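Local coordinates for ABC sugar (Ribose) transporter, periplasmic substrate-binding subunit (Rhodobacter sphaeroides, PDB 3L49), which probably binds a sugar in the periplasm, as the substrate-binding subunit of an ABC transporter that would carry it into the cell, at residues A194-D200 / I218-D224; I10-G14 / N46-Q50. Numbering follows the deposited sequence.

Contact 1: residues A194-D200 / I218-D224; sequences AIWACWD and IRTYGVD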
loop_
_atom_site.group_PDB
_atom_site.type_symbol
_atom_site.label_atom_id
_atom_site.label_comp_id
_atom_site.label_asym_id
_atom_site.label_seq_id
_atom_site.Cartn_x
_atom_site.Cartn_y
_atom_site.Cartn_z
ATOM N N ALA A 194 -20.465 -5.664 -0.195
ATOM C CA ALA A 194 -19.208 -5.007 0.158
ATOM C C ALA A 194 -18.205 -5.103 -0.975
ATOM O O ALA A 194 -18.262 -6.026 -1.786
ATOM C CB ALA A 194 -18.623 -5.618 1.428
ATOM N N ILE A 195 -17.292 -4.136 -1.036
ATOM C CA ILE A 195 -16.183 -4.182 -1.985
ATOM C C ILE A 195 -14.877 -3.879 -1.249
ATOM O O ILE A 195 -14.789 -2.909 -0.489
ATOM C CB ILE A 195 -16.378 -3.223 -3.210
ATOM C CG1 ILE A 195 -17.741 -3.434 -3.876
ATOM C CG2 ILE A 195 -15.277 -3.420 -4.246
ATOM C CD1 ILE A 195 -17.993 -2.580 -5.138
ATOM N N TRP A 196 -13.876 -4.724 -1.482
ATOM C CA TRP A 196 -12.587 -4.644 -0.805
ATOM C C TRP A 196 -11.423 -4.461 -1.800
ATOM O O TRP A 196 -11.420 -5.049 -2.889
ATOM C CB TRP A 196 -12.376 -5.926 0.036
ATOM C CG TRP A 196 -11.095 -5.943 0.819
ATOM C CD1 TRP A 196 -10.911 -5.493 2.092
ATOM C CD2 TRP A 196 -9.813 -6.406 0.370
ATOM N NE1 TRP A 196 -9.601 -5.646 2.467
ATOM C CE2 TRP A 196 -8.903 -6.203 1.429
ATOM C CE3 TRP A 196 -9.346 -6.969 -0.823
ATOM C CZ2 TRP A 196 -7.550 -6.549 1.332
ATOM C CZ3 TRP A 196 -7.996 -7.306 -0.921
ATOM C CH2 TRP A 196 -7.119 -7.093 0.150
ATOM N N ALA A 197 -10.431 -3.660 -1.405
ATOM C CA ALA A 197 -9.107 -3.647 -2.053
ATOM C C ALA A 197 -8.000 -3.412 -1.022
ATOM O O ALA A 197 -8.261 -2.902 0.069
ATOM C CB ALA A 197 -9.036 -2.614 -3.159
ATOM N N CYS A 198 -6.764 -3.773 -1.373
ATOM C CA CYS A 198 -5.629 -3.624 -0.456
ATOM C C CYS A 198 -5.124 -2.180 -0.433
ATOM O O CYS A 198 -4.207 -1.841 0.321
ATOM C CB CYS A 198 -4.490 -4.600 -0.796
ATOM S SG CYS A 198 -3.588 -4.226 -2.337
ATOM N N TRP A 199 -5.738 -1.336 -1.256
ATOM C CA TRP A 199 -5.418 0.088 -1.295
ATOM C C TRP A 199 -6.595 0.949 -1.755
ATOM O O TRP A 199 -7.550 0.445 -2.344
ATOM C CB TRP A 199 -4.126 0.368 -2.092
ATOM C CG TRP A 199 -4.177 0.060 -3.568
ATOM C CD1 TRP A 199 -4.608 -1.088 -4.161
ATOM C CD2 TRP A 199 -3.742 0.915 -4.627
ATOM N NE1 TRP A 199 -4.494 -0.993 -5.521
ATOM C CE2 TRP A 199 -3.956 0.223 -5.837
ATOM C CE3 TRP A 199 -3.192 2.199 -4.672
ATOM C CZ2 TRP A 199 -3.648 0.776 -7.080
ATOM C CZ3 TRP A 199 -2.880 2.747 -5.910
ATOM C CH2 TRP A 199 -3.121 2.041 -7.094
ATOM N N ASP A 200 -6.487 2.244 -1.455
ATOM C CA ASP A 200 -7.525 3.283 -1.607
ATOM C C ASP A 200 -8.040 3.564 -3.003
ATOM O O ASP A 200 -9.248 3.717 -3.214
ATOM C CB ASP A 200 -6.935 4.620 -1.153
ATOM C CG ASP A 200 -7.445 5.057 0.169
ATOM O OD1 ASP A 200 -8.505 4.554 0.582
ATOM O OD2 ASP A 200 -6.787 5.912 0.784
ATOM N N ILE A 218 -24.473 -0.879 -0.657
ATOM C CA ILE A 218 -23.163 -1.520 -0.714
ATOM C C ILE A 218 -22.125 -0.530 -0.196
ATOM O O ILE A 218 -22.225 0.661 -0.471
ATOM C CB ILE A 218 -22.816 -1.979 -2.153
ATOM C CG1 ILE A 218 -23.890 -2.942 -2.673
ATOM C CG2 ILE A 218 -21.417 -2.615 -2.222
ATOM C CD1 ILE A 218 -23.823 -3.223 -4.152
ATOM N N ARG A 219 -21.158 -1.022 0.579
ATOM C CA ARG A 219 -20.098 -0.171 1.100
ATOM C C ARG A 219 -18.732 -0.626 0.596
ATOM O O ARG A 219 -18.518 -1.810 0.341
ATOM C CB ARG A 219 -20.139 -0.111 2.634
ATOM C CG ARG A 219 -21.389 0.560 3.224
ATOM C CD ARG A 219 -21.386 2.078 3.037
ATOM N NE ARG A 219 -22.522 2.727 3.696
ATOM C CZ ARG A 219 -23.615 3.170 3.078
ATOM N NH1 ARG A 219 -23.751 3.053 1.763
ATOM N NH2 ARG A 219 -24.579 3.743 3.782
ATOM N N THR A 220 -17.816 0.326 0.422
ATOM C CA THR A 220 -16.453 0.013 -0.042
ATOM C C THR A 220 -15.420 0.192 1.067
ATOM O O THR A 220 -15.595 1.025 1.958
ATOM C CB THR A 220 -16.007 0.863 -1.260
ATOM O OG1 THR A 220 -15.905 2.241 -0.880
ATOM C CG2 THR A 220 -16.967 0.700 -2.442
ATOM N N TYR A 221 -14.345 -0.593 1.000
ATOM C CA TYR A 221 -13.317 -0.623 2.038
ATOM C C TYR A 221 -11.940 -0.700 1.424
ATOM O O TYR A 221 -11.692 -1.529 0.550
ATOM C CB TYR A 221 -13.534 -1.823 2.974
ATOM C CG TYR A 221 -14.884 -1.800 3.647
ATOM C CD1 TYR A 221 -15.997 -2.349 3.020
ATOM C CD2 TYR A 221 -15.057 -1.183 4.884
ATOM C CE1 TYR A 221 -17.244 -2.296 3.602
ATOM C CE2 TYR A 221 -16.305 -1.125 5.482
ATOM C CZ TYR A 221 -17.389 -1.696 4.833
ATOM O OH TYR A 221 -18.628 -1.662 5.395
ATOM N N GLY A 222 -11.033 0.147 1.898
ATOM C CA GLY A 222 -9.665 0.150 1.388
ATOM C C GLY A 222 -8.684 0.684 2.400
ATOM O O GLY A 222 -9.045 0.946 3.545
ATOM N N VAL A 223 -7.441 0.860 1.960
ATOM C CA VAL A 223 -6.325 1.201 2.837
ATOM C C VAL A 223 -5.527 2.332 2.209
ATOM O O VAL A 223 -5.281 2.291 1.013
ATOM C CB VAL A 223 -5.372 -0.012 3.011
ATOM C CG1 VAL A 223 -4.055 0.405 3.682
ATOM C CG2 VAL A 223 -6.037 -1.159 3.780
ATOM N N ASP A 224 -5.185 3.344 3.013
ATOM C CA ASP A 224 -4.113 4.345 2.765
ATOM C C ASP A 224 -4.435 5.675 3.398
ATOM O O ASP A 224 -3.602 6.251 4.087
ATOM C CB ASP A 224 -3.764 4.579 1.286
ATOM C CG ASP A 224 -2.717 3.610 0.774
ATOM O OD1 ASP A 224 -2.252 2.771 1.571
ATOM O OD2 ASP A 224 -2.384 3.675 -0.427
#

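Contact 2: residues I10-G14 / N46-Q50; sequences ITAIG and NDQTQ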
loop_
_atom_site.group_PDB
_atom_site.type_symbol
_atom_site.label_atom_id
_atom_site.label_comp_id
_atom_site.label_asym_id
_atom_site.label_seq_id
_atom_site.Cartn_x
_atom_site.Cartn_y
_atom_site.Cartn_z
ATOM N N ILE A 10 17.694 6.330 -3.272
ATOM C CA ILE A 10 16.288 5.937 -3.128
ATOM C C ILE A 10 15.813 5.324 -4.440
ATOM O O ILE A 10 15.958 5.940 -5.498
ATOM C CB ILE A 10 15.377 7.157 -2.816
ATOM C CG1 ILE A 10 15.791 7.844 -1.514
ATOM C CG2 ILE A 10 13.890 6.756 -2.774
ATOM C CD1 ILE A 10 15.353 9.282 -1.478
ATOM N N THR A 11 15.259 4.116 -4.375
ATOM C CA THR A 11 14.625 3.499 -5.543
ATOM C C THR A 11 13.153 3.127 -5.272
ATOM O O THR A 11 12.862 2.178 -4.560
ATOM C CB THR A 11 15.467 2.308 -6.155
ATOM O OG1 THR A 11 14.679 1.588 -7.111
ATOM C CG2 THR A 11 15.959 1.329 -5.092
ATOM N N ALA A 12 12.238 3.908 -5.837
ATOM C CA ALA A 12 10.804 3.690 -5.691
ATOM C C ALA A 12 10.211 3.248 -7.015
ATOM O O ALA A 12 10.698 3.644 -8.074
ATOM C CB ALA A 12 10.142 4.967 -5.248
ATOM N N ILE A 13 9.147 2.453 -6.978
ATOM C CA ILE A 13 8.527 2.042 -8.240
ATOM C C ILE A 13 7.640 3.143 -8.851
ATOM O O ILE A 13 7.367 3.130 -10.042
ATOM C CB ILE A 13 7.803 0.666 -8.154
ATOM C CG1 ILE A 13 7.568 0.103 -9.571
ATOM C CG2 ILE A 13 6.527 0.761 -7.309
ATOM C CD1 ILE A 13 7.201 -1.364 -9.649
ATOM N N GLY A 14 7.218 4.110 -8.047
ATOM C CA GLY A 14 6.450 5.218 -8.582
ATOM C C GLY A 14 6.213 6.343 -7.606
ATOM O O GLY A 14 6.525 6.232 -6.415
ATOM N N ASN A 46 7.268 1.170 -14.006
ATOM C CA ASN A 46 7.892 0.192 -14.873
ATOM C C ASN A 46 8.904 -0.597 -14.069
ATOM O O ASN A 46 9.811 -0.008 -13.474
ATOM C CB ASN A 46 8.577 0.889 -16.050
ATOM C CG ASN A 46 9.156 -0.089 -17.041
ATOM O OD1 ASN A 46 10.360 -0.322 -17.063
ATOM N ND2 ASN A 46 8.296 -0.694 -17.848
ATOM N N ASP A 47 8.739 -1.919 -14.048
ATOM C CA ASP A 47 9.632 -2.818 -13.299
ATOM C C ASP A 47 11.050 -2.851 -13.862
ATOM O O ASP A 47 12.031 -2.876 -13.105
ATOM C CB ASP A 47 9.065 -4.240 -13.258
ATOM C CG ASP A 47 7.884 -4.374 -12.309
ATOM O OD1 ASP A 47 6.741 -4.533 -12.792
ATOM O OD2 ASP A 47 8.093 -4.315 -11.079
ATOM N N GLN A 48 11.139 -2.830 -15.192
ATOM C CA GLN A 48 12.407 -2.929 -15.894
ATOM C C GLN A 48 13.245 -1.667 -15.707
ATOM O O GLN A 48 14.480 -1.737 -15.668
ATOM C CB GLN A 48 12.159 -3.207 -17.378
ATOM C CG GLN A 48 12.819 -4.487 -17.878
ATOM C CD GLN A 48 12.226 -5.737 -17.236
ATOM O OE1 GLN A 48 12.889 -6.423 -16.454
ATOM N NE2 GLN A 48 10.964 -6.024 -17.549
ATOM N N THR A 49 12.564 -0.523 -15.589
ATOM C CA THR A 49 13.207 0.751 -15.246
ATOM C C THR A 49 13.835 0.664 -13.860
ATOM O O THR A 49 15.018 1.005 -13.692
ATOM C CB THR A 49 12.221 1.941 -15.307
ATOM O OG1 THR A 49 11.681 2.042 -16.624
ATOM C CG2 THR A 49 12.922 3.268 -14.962
ATOM N N GLN A 50 13.052 0.175 -12.889
ATOM C CA GLN A 50 13.514 0.019 -11.501
ATOM C C GLN A 50 14.782 -0.827 -11.408
ATOM O O GLN A 50 15.732 -0.446 -10.714
ATOM C CB GLN A 50 12.417 -0.563 -10.597
ATOM C CG GLN A 50 12.897 -0.809 -9.159
ATOM C CD GLN A 50 11.827 -0.603 -8.112
ATOM O OE1 GLN A 50 10.728 -1.147 -8.217
ATOM N NE2 GLN A 50 12.151 0.180 -7.081
#

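Contact 1: residues A194-D200 / I218-D224
Strands 194-197 and 219-222 run parallel, their axes 4.7 Å apart and 15° off. Three backbone hydrogen bonds join them: Ile195 N to Arg219 O (3.0 Å), Tyr221 N to Ile195 O (2.8 Å) and Ala197 N to Tyr221 O (3.2 Å). Ile195 thus bonds on either side of Thr220, as expected of parallel pairing. CA-H...O contacts accompany these bonds, such as Ala194 CA to Arg219 O (3.3 Å).

Side chains pack on both faces. Ala194 CB meets Tyr221 CE1 at 4.2 Å on the face that helix 107-122 covers. Ile195 CB lies 4.0 Å from Thr220 CG2 on the other.

Past the strands the pairing changes. Asp200 N gives a weak hydrogen bond to Val223 O (2.7 Å). Asp200 OD2 comes within 3.3 Å of Asp224 CB and accepts from Ser226 N. Cys198 is held by its disulfide to Cys140, and the Trp199 ring leads away to bond Asp166.

The side chain of Asp224 lies about 3 Å from a bound unknown ligand. The two strands and helix 200-212 form a beta-alpha-beta unit of the Rossmann-like type found in periplasmic binding proteins, with its C-terminal strand ends toward the ligand.

Contact 2: residues I10-G14 / N46-Q50
Gln50 lies across the end of strand 7-12, its side chain overlapping Thr11 and Ile13. Its amide nitrogen makes the hydrogen bond between the two segments: Gln50 NE2 donates to Thr11 OG1 at 2.9 Å, with a nearly straight angle of 172°. Both CA-to-CB bonds point toward the opposite segment. The bond joins the two side-chain ends between strand and helix. Thr11 O is also near, 3.3 Å from Gln50 NE2, but the angle is too poor for a bond. The other end of the amide lies against Ile13, with Gln50 OE1 3.4 Å from Ile13 CB.

Ile13 follows the strand, where the chain has left the sheet. Its extended side chain reaches over the first turn of helix 47-60. Ile13 CD1 comes to 3.4 Å from Asp47 OD2, so a methyl group rests on a carboxylate. Ile13 and Gln50 each bury 83 Å² here. The side chain of Ile13 is about 6 Å from a bound unknown ligand.

The helix start carries its own cap. Asn46 is the N-cap residue, and its OD1 accepts from Thr49 N at 2.7 Å. Thr49 OG1 also donates to Asn46 OD1, at 2.7 Å. Gln50 N closes the first turn on Asn46 O at 3.3 Å.

On the strand side, Thr11 pairs through its backbone with Ile66 and Gln68 of the neighbouring strand 64-68. The chemistry of the contact is mixed. A single, nearly straight side-chain bond, buried beside Ile13, gives it direction, while the packing of the aliphatic side chain does not depend on precise angles.

Contact 1 and contact 2 lie on opposite sides of the chain's centre, with their own centres 26 Å apart. They share no helix or strand, though both reach the same mixed sheet. Contact 1 is almost wholly buried and joins two neighbouring strands, so backbone bonds dominate. Contact 2 sets a strand end against a helix start. It is mainly buried but reaches the surface at Asn46, and its one crossing hydrogen bond runs between side chains. Contact 1 buries 571 Å²; contact 2, with shorter segments, buries 247 Å². Both include residues near an unknown ligand, Asp224 more closely than Ile13, consistent with a site between two lobes.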